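PDB 1Y7U: acyl-CoA hydrolase from Bacillus cereus, which probably hydrolyses the thioester bond of long-chain fatty acyl-CoAs, releasing coenzyme A, and belongs to the hotdog-fold thioesterases. Local coordinates for residues E61-P75 / R113-K127. Sequence-based numbering, arbitrary orientation.
Sequences ECVTASMDWVDFLHP and RIAATSFVTFVALSK. With COA (coenzyme A), chain F; SO4 (sulfate ion), chain E.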
loop_
_atom_site.group_PDB
_atom_site.type_symbol
_atom_site.label_atom_id
_atom_site.label_comp_id
_atom_site.label_asym_id
_atom_site.label_seq_id
_atom_site.Cartn_x
_atom_site.Cartn_y
_atom_site.Cartn_z
ATOM N N GLU A 61 -13.657 -6.892 -20.897
ATOM C CA GLU A 61 -13.512 -6.367 -19.552
ATOM C C GLU A 61 -14.421 -7.234 -18.686
ATOM O O GLU A 61 -15.640 -7.181 -18.819
ATOM C CB GLU A 61 -13.964 -4.906 -19.501
ATOM C CG GLU A 61 -14.365 -4.329 -20.854
ATOM C CD GLU A 61 -14.660 -2.841 -20.797
ATOM O OE1 GLU A 61 -13.753 -2.071 -20.422
ATOM O OE2 GLU A 61 -15.796 -2.441 -21.129
ATOM N N CYS A 62 -13.832 -8.032 -17.801
ATOM C CA CYS A 62 -14.629 -8.914 -16.962
ATOM C C CYS A 62 -14.898 -8.454 -15.543
ATOM O O CYS A 62 -14.242 -7.561 -15.017
ATOM C CB CYS A 62 -13.998 -10.295 -16.934
ATOM S SG CYS A 62 -13.986 -11.049 -18.561
ATOM N N VAL A 63 -15.883 -9.100 -14.938
ATOM C CA VAL A 63 -16.329 -8.816 -13.581
ATOM C C VAL A 63 -16.434 -10.153 -12.839
ATOM O O VAL A 63 -16.783 -11.172 -13.431
ATOM C CB VAL A 63 -17.709 -8.140 -13.629
ATOM C CG1 VAL A 63 -18.696 -8.916 -12.797
ATOM C CG2 VAL A 63 -17.604 -6.711 -13.173
ATOM N N THR A 64 -16.149 -10.167 -11.548
ATOM C CA THR A 64 -16.223 -11.427 -10.823
ATOM C C THR A 64 -17.615 -11.682 -10.263
ATOM O O THR A 64 -18.138 -10.896 -9.479
ATOM C CB THR A 64 -15.121 -11.518 -9.705
ATOM O OG1 THR A 64 -15.570 -12.374 -8.650
ATOM C CG2 THR A 64 -14.770 -10.161 -9.165
ATOM N N ALA A 65 -18.211 -12.790 -10.701
ATOM C CA ALA A 65 -19.558 -13.177 -10.291
ATOM C C ALA A 65 -19.608 -13.994 -9.011
ATOM O O ALA A 65 -20.513 -13.825 -8.196
ATOM C CB ALA A 65 -20.241 -13.949 -11.414
ATOM N N SER A 66 -18.648 -14.887 -8.824
ATOM C CA SER A 66 -18.674 -15.689 -7.619
ATOM C C SER A 66 -17.350 -16.342 -7.273
ATOM O O SER A 66 -16.444 -16.440 -8.103
ATOM C CB SER A 66 -19.746 -16.776 -7.744
ATOM O OG SER A 66 -19.399 -17.733 -8.738
HETATM N N MSE A 67 -17.261 -16.790 -6.030
HETATM C CA MSE A 67 -16.090 -17.484 -5.524
HETATM C C MSE A 67 -16.610 -18.812 -4.993
HETATM O O MSE A 67 -17.586 -18.841 -4.236
HETATM C CB MSE A 67 -15.459 -16.700 -4.371
HETATM C CG MSE A 67 -14.063 -16.168 -4.642
HETATM SE SE MSE A 67 -12.659 -17.498 -4.688
HETATM C CE MSE A 67 -11.145 -16.304 -4.771
ATOM N N ASP A 68 -15.980 -19.914 -5.383
ATOM C CA ASP A 68 -16.408 -21.216 -4.877
ATOM C C ASP A 68 -15.849 -21.333 -3.455
ATOM O O ASP A 68 -14.896 -20.640 -3.112
ATOM C CB ASP A 68 -15.839 -22.330 -5.749
ATOM C CG ASP A 68 -16.740 -23.538 -5.799
ATOM O OD1 ASP A 68 -17.559 -23.622 -6.734
ATOM O OD2 ASP A 68 -16.639 -24.395 -4.900
ATOM N N TRP A 69 -16.407 -22.197 -2.618
ATOM C CA TRP A 69 -15.861 -22.278 -1.275
ATOM C C TRP A 69 -14.372 -22.602 -1.318
ATOM O O TRP A 69 -13.893 -23.242 -2.249
ATOM C CB TRP A 69 -16.617 -23.297 -0.432
ATOM C CG TRP A 69 -16.691 -24.645 -1.016
ATOM C CD1 TRP A 69 -15.645 -25.477 -1.300
ATOM C CD2 TRP A 69 -17.881 -25.371 -1.332
ATOM N NE1 TRP A 69 -16.112 -26.683 -1.769
ATOM C CE2 TRP A 69 -17.484 -26.645 -1.799
ATOM C CE3 TRP A 69 -19.250 -25.073 -1.263
ATOM C CZ2 TRP A 69 -18.403 -27.621 -2.191
ATOM C CZ3 TRP A 69 -20.166 -26.044 -1.652
ATOM C CH2 TRP A 69 -19.735 -27.304 -2.111
ATOM N N VAL A 70 -13.639 -22.137 -0.314
ATOM C CA VAL A 70 -12.203 -22.354 -0.264
ATOM C C VAL A 70 -11.748 -22.923 1.070
ATOM O O VAL A 70 -12.078 -22.376 2.122
ATOM C CB VAL A 70 -11.424 -21.031 -0.489
ATOM C CG1 VAL A 70 -9.955 -21.282 -0.345
ATOM C CG2 VAL A 70 -11.708 -20.462 -1.848
ATOM N N ASP A 71 -10.990 -24.015 1.020
ATOM C CA ASP A 71 -10.460 -24.642 2.228
ATOM C C ASP A 71 -8.973 -24.369 2.299
ATOM O O ASP A 71 -8.249 -24.641 1.346
ATOM C CB ASP A 71 -10.653 -26.160 2.213
ATOM C CG ASP A 71 -12.062 -26.574 2.527
ATOM O OD1 ASP A 71 -12.557 -26.238 3.623
ATOM O OD2 ASP A 71 -12.678 -27.246 1.675
ATOM N N PHE A 72 -8.507 -23.836 3.417
ATOM C CA PHE A 72 -7.087 -23.574 3.554
ATOM C C PHE A 72 -6.436 -24.815 4.148
ATOM O O PHE A 72 -6.320 -24.973 5.361
ATOM C CB PHE A 72 -6.859 -22.310 4.396
ATOM C CG PHE A 72 -7.385 -21.058 3.735
ATOM C CD1 PHE A 72 -8.588 -20.480 4.151
ATOM C CD2 PHE A 72 -6.733 -20.518 2.615
ATOM C CE1 PHE A 72 -9.140 -19.386 3.453
ATOM C CE2 PHE A 72 -7.277 -19.428 1.915
ATOM C CZ PHE A 72 -8.480 -18.862 2.331
ATOM N N LEU A 73 -6.030 -25.700 3.243
ATOM C CA LEU A 73 -5.413 -26.982 3.561
ATOM C C LEU A 73 -4.187 -26.922 4.459
ATOM O O LEU A 73 -4.052 -27.735 5.363
ATOM C CB LEU A 73 -5.093 -27.713 2.255
ATOM C CG LEU A 73 -6.344 -27.787 1.358
ATOM C CD1 LEU A 73 -6.006 -28.431 0.026
ATOM C CD2 LEU A 73 -7.458 -28.560 2.068
ATOM N N HIS A 74 -3.287 -25.978 4.214
ATOM C CA HIS A 74 -2.097 -25.834 5.047
ATOM C C HIS A 74 -1.828 -24.368 5.233
ATOM O O HIS A 74 -2.348 -23.533 4.494
ATOM C CB HIS A 74 -0.860 -26.460 4.402
ATOM C CG HIS A 74 -0.983 -27.927 4.151
ATOM N ND1 HIS A 74 -1.427 -28.441 2.953
ATOM C CD2 HIS A 74 -0.746 -28.990 4.952
ATOM C CE1 HIS A 74 -1.459 -29.759 3.025
ATOM N NE2 HIS A 74 -1.051 -30.117 4.228
ATOM N N PRO A 75 -1.015 -24.022 6.230
ATOM C CA PRO A 75 -0.713 -22.613 6.451
ATOM C C PRO A 75 0.409 -22.199 5.516
ATOM O O PRO A 75 1.170 -23.038 5.048
ATOM C CB PRO A 75 -0.270 -22.595 7.906
ATOM C CG PRO A 75 0.472 -23.881 8.014
ATOM C CD PRO A 75 -0.471 -24.846 7.323
ATOM N N ARG A 113 3.690 -27.608 -1.733
ATOM C CA ARG A 113 2.432 -28.239 -1.359
ATOM C C ARG A 113 1.316 -27.269 -1.651
ATOM O O ARG A 113 1.472 -26.063 -1.471
ATOM C CB ARG A 113 2.415 -28.666 0.103
ATOM C CG ARG A 113 2.595 -27.582 1.108
ATOM C CD ARG A 113 2.456 -28.196 2.484
ATOM N NE ARG A 113 2.622 -27.223 3.553
ATOM C CZ ARG A 113 2.462 -27.506 4.842
ATOM N NH1 ARG A 113 2.128 -28.735 5.216
ATOM N NH2 ARG A 113 2.641 -26.563 5.758
ATOM N N ILE A 114 0.198 -27.798 -2.133
ATOM C CA ILE A 114 -0.926 -26.953 -2.480
ATOM C C ILE A 114 -1.713 -26.555 -1.227
ATOM O O ILE A 114 -2.266 -27.400 -0.530
ATOM C CB ILE A 114 -1.811 -27.641 -3.587
ATOM C CG1 ILE A 114 -3.234 -27.829 -3.103
ATOM C CG2 ILE A 114 -1.204 -28.944 -4.025
ATOM C CD1 ILE A 114 -4.013 -26.535 -3.087
ATOM N N ALA A 115 -1.732 -25.251 -0.947
ATOM C CA ALA A 115 -2.408 -24.704 0.225
ATOM C C ALA A 115 -3.881 -24.430 0.015
ATOM O O ALA A 115 -4.636 -24.337 0.980
ATOM C CB ALA A 115 -1.721 -23.428 0.671
ATOM N N ALA A 116 -4.291 -24.287 -1.241
ATOM C CA ALA A 116 -5.690 -24.027 -1.551
ATOM C C ALA A 116 -5.941 -24.009 -3.052
ATOM O O ALA A 116 -5.026 -23.754 -3.841
ATOM C CB ALA A 116 -6.121 -22.688 -0.949
ATOM N N THR A 117 -7.186 -24.288 -3.429
ATOM C CA THR A 117 -7.612 -24.258 -4.822
ATOM C C THR A 117 -9.054 -23.773 -4.828
ATOM O O THR A 117 -9.710 -23.741 -3.789
ATOM C CB THR A 117 -7.597 -25.643 -5.479
ATOM O OG1 THR A 117 -8.574 -26.474 -4.849
ATOM C CG2 THR A 117 -6.227 -26.277 -5.363
ATOM N N SER A 118 -9.554 -23.388 -5.992
ATOM C CA SER A 118 -10.930 -22.936 -6.082
ATOM C C SER A 118 -11.281 -22.570 -7.514
ATOM O O SER A 118 -10.442 -22.638 -8.410
ATOM C CB SER A 118 -11.149 -21.729 -5.165
ATOM O OG SER A 118 -12.531 -21.442 -5.028
ATOM N N PHE A 119 -12.535 -22.206 -7.725
ATOM C CA PHE A 119 -12.994 -21.801 -9.038
ATOM C C PHE A 119 -13.624 -20.446 -8.856
ATOM O O PHE A 119 -14.409 -20.239 -7.932
ATOM C CB PHE A 119 -14.034 -22.773 -9.586
ATOM C CG PHE A 119 -13.510 -24.157 -9.806
ATOM C CD1 PHE A 119 -13.322 -25.021 -8.730
ATOM C CD2 PHE A 119 -13.197 -24.601 -11.089
ATOM C CE1 PHE A 119 -12.828 -26.318 -8.932
ATOM C CE2 PHE A 119 -12.706 -25.881 -11.298
ATOM C CZ PHE A 119 -12.520 -26.742 -10.224
ATOM N N VAL A 120 -13.261 -19.509 -9.716
ATOM C CA VAL A 120 -13.823 -18.178 -9.622
ATOM C C VAL A 120 -14.599 -17.987 -10.911
ATOM O O VAL A 120 -14.103 -18.299 -11.992
ATOM C CB VAL A 120 -12.726 -17.107 -9.503
ATOM C CG1 VAL A 120 -13.348 -15.783 -9.068
ATOM C CG2 VAL A 120 -11.665 -17.551 -8.509
ATOM N N THR A 121 -15.825 -17.498 -10.800
ATOM C CA THR A 121 -16.645 -17.298 -11.979
ATOM C C THR A 121 -16.635 -15.836 -12.400
ATOM O O THR A 121 -16.863 -14.949 -11.576
ATOM C CB THR A 121 -18.103 -17.741 -11.709
ATOM O OG1 THR A 121 -18.112 -19.101 -11.261
ATOM C CG2 THR A 121 -18.944 -17.623 -12.972
ATOM N N PHE A 122 -16.365 -15.597 -13.681
ATOM C CA PHE A 122 -16.345 -14.243 -14.228
ATOM C C PHE A 122 -17.354 -14.094 -15.367
ATOM O O PHE A 122 -17.643 -15.054 -16.081
ATOM C CB PHE A 122 -14.946 -13.888 -14.752
ATOM C CG PHE A 122 -13.934 -13.608 -13.670
ATOM C CD1 PHE A 122 -13.226 -14.647 -13.075
ATOM C CD2 PHE A 122 -13.708 -12.307 -13.234
ATOM C CE1 PHE A 122 -12.308 -14.394 -12.060
ATOM C CE2 PHE A 122 -12.797 -12.043 -12.224
ATOM C CZ PHE A 122 -12.094 -13.088 -11.634
ATOM N N VAL A 123 -17.894 -12.891 -15.530
ATOM C CA VAL A 123 -18.850 -12.615 -16.599
ATOM C C VAL A 123 -18.329 -11.466 -17.448
ATOM O O VAL A 123 -18.047 -10.379 -16.935
ATOM C CB VAL A 123 -20.234 -12.201 -16.053
ATOM C CG1 VAL A 123 -21.133 -11.751 -17.204
ATOM C CG2 VAL A 123 -20.868 -13.358 -15.308
ATOM N N ALA A 124 -18.207 -11.703 -18.749
ATOM C CA ALA A 124 -17.719 -10.674 -19.659
ATOM C C ALA A 124 -18.824 -9.658 -19.910
ATOM O O ALA A 124 -19.956 -10.022 -20.216
ATOM C CB ALA A 124 -17.270 -11.306 -20.969
ATOM N N LEU A 125 -18.497 -8.381 -19.773
ATOM C CA LEU A 125 -19.489 -7.342 -19.985
ATOM C C LEU A 125 -19.143 -6.334 -21.075
ATOM O O LEU A 125 -17.973 -6.060 -21.354
ATOM C CB LEU A 125 -19.757 -6.609 -18.672
ATOM C CG LEU A 125 -20.402 -7.465 -17.580
ATOM C CD1 LEU A 125 -20.869 -6.585 -16.425
ATOM C CD2 LEU A 125 -21.585 -8.210 -18.171
ATOM N N SER A 126 -20.182 -5.796 -21.700
ATOM C CA SER A 126 -20.015 -4.803 -22.747
ATOM C C SER A 126 -19.883 -3.463 -22.047
ATOM O O SER A 126 -20.222 -3.338 -20.864
ATOM C CB SER A 126 -21.240 -4.780 -23.658
ATOM O OG SER A 126 -22.396 -4.358 -22.950
ATOM N N LYS A 127 -19.408 -2.461 -22.777
ATOM C CA LYS A 127 -19.233 -1.132 -22.206
ATOM C C LYS A 127 -20.481 -0.609 -21.494
ATOM O O LYS A 127 -20.404 0.372 -20.761
ATOM C CB LYS A 127 -18.787 -0.154 -23.290
ATOM C CG LYS A 127 -17.553 -0.628 -24.035
ATOM C CD LYS A 127 -17.006 0.441 -24.968
ATOM C CE LYS A 127 -16.189 1.479 -24.209
ATOM N NZ LYS A 127 -14.965 0.882 -23.603
HETATM N N1A COA F . -22.469 -17.331 -9.851
HETATM C C2A COA F . -21.974 -17.852 -10.996
HETATM N N3A COA F . -22.391 -17.375 -12.198
HETATM C C4A COA F . -23.279 -16.404 -12.256
HETATM C C5A COA F . -23.749 -15.849 -11.120
HETATM C C6A COA F . -23.349 -16.306 -9.882
HETATM N N6A COA F . -23.529 -15.615 -8.758
HETATM N N7A COA F . -24.595 -14.922 -11.481
HETATM C C8A COA F . -24.642 -14.854 -12.788
HETATM N N9A COA F . -23.853 -15.782 -13.295
HETATM C C1B COA F . -23.591 -15.939 -14.729
HETATM C C2B COA F . -24.317 -17.076 -15.400
HETATM O O2B COA F . -23.434 -18.163 -15.425
HETATM C C3B COA F . -24.609 -16.607 -16.807
HETATM O O3B COA F . -23.762 -17.374 -17.561
HETATM P P3B COA F . -23.869 -17.865 -18.995
HETATM O O7A COA F . -22.584 -18.256 -19.336
HETATM O O8A COA F . -24.309 -17.015 -20.007
HETATM O O9A COA F . -24.611 -19.027 -19.049
HETATM C C4B COA F . -24.098 -15.196 -16.769
HETATM O O4B COA F . -24.107 -14.857 -15.428
HETATM C C5B COA F . -24.948 -14.191 -17.474
HETATM O O5B COA F . -25.818 -13.604 -16.544
HETATM P P1A COA F . -27.147 -12.817 -16.934
HETATM O O1A COA F . -28.348 -13.465 -16.399
HETATM O O2A COA F . -27.300 -12.726 -18.384
HETATM O O3A COA F . -27.103 -11.390 -16.245
HETATM P P2A COA F . -26.724 -10.988 -14.758
HETATM O O4A COA F . -27.316 -11.857 -13.731
HETATM O O5A COA F . -27.207 -9.640 -14.601
HETATM O O6A COA F . -25.143 -10.999 -14.653
HETATM C CBP COA F . -24.244 -10.309 -12.469
HETATM C CCP COA F . -24.318 -10.078 -13.973
HETATM C CDP COA F . -25.500 -10.914 -11.896
HETATM C CEP COA F . -23.110 -11.251 -12.159
HETATM C CAP COA F . -24.271 -8.952 -11.766
HETATM O OAP COA F . -25.470 -8.776 -11.051
HETATM C C9P COA F . -23.080 -8.179 -11.308
HETATM O O9P COA F . -22.630 -7.129 -12.078
HETATM N N8P COA F . -22.495 -8.511 -10.202
HETATM C C7P COA F . -21.084 -8.389 -10.030
HETATM C C6P COA F . -20.439 -7.146 -10.609
HETATM C C5P COA F . -19.193 -6.739 -9.892
HETATM O O5P COA F . -18.817 -5.548 -9.907
HETATM N N4P COA F . -18.554 -7.689 -9.263
HETATM C C3P COA F . -17.716 -7.396 -8.161
HETATM C C2P COA F . -18.571 -7.162 -6.951
HETATM S S1P COA F . -18.530 -5.476 -6.453
HETATM S S SO4 E . 2.928 -26.750 9.532
HETATM O O1 SO4 E . 3.769 -25.620 9.009
HETATM O O2 SO4 E . 3.810 -27.922 9.838
HETATM O O3 SO4 E . 2.211 -26.266 10.760
HETATM O O4 SO4 E . 1.916 -27.214 8.524
HETATM O O HOH W 1 -14.584 0.242 -20.646
HETATM O O HOH W 2 -17.713 -19.861 -8.572
HETATM O O HOH W 3 -11.186 -25.211 -1.745
HETATM O O HOH W 4 -8.663 -25.722 -1.122
#
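A classic beta bulge interrupts the antiparallel ladder between 61-67 and 113-125, where A65 and S66 both face T121. Both backbone amides donate to T121 O, A65 N at 2.7 Å and S66 N at 3.3 Å, approaching from the same face of its carbonyl plane; T121 N returns a bond to S66 O. Before the bulge, V63 and V123 form a hydrogen-bonded pair, V123 N lying in the carbonyl plane of V63 O at 2.9 Å. In this hotdog sheet the bulge region forms part of the coenzyme A pocket: T64 O accepts from N4P of coenzyme A at 3.2 Å, while V63 CG1 packs on its pantetheine arm and T121 CG2, anti to the backbone N, lies near the adenine. T121 OG1 and S66 OG both bond one water. On the sheet face turned to helix 39-58, T64 CB touches F122 CE2 at 3.5 Å and M67 SE meets V120 CG2 at 3.9 Å. Beyond D68 the regular ladder gives out, and two waters link the backbone N and O of D71 to the backbone O and N of T117, respectively; the chains come close again at F72 and L73. Strand 61-71 is one of the two edge strands of the sheet within its chain, and S66, M67, V70 and D71 continue the sheet into a strand of the second subunit. Farther along, R113 CD lies over one face of the H74 ring, 3.9 Å from its centroid, while R113 NH2 donates to a sulfate that R77 also binds.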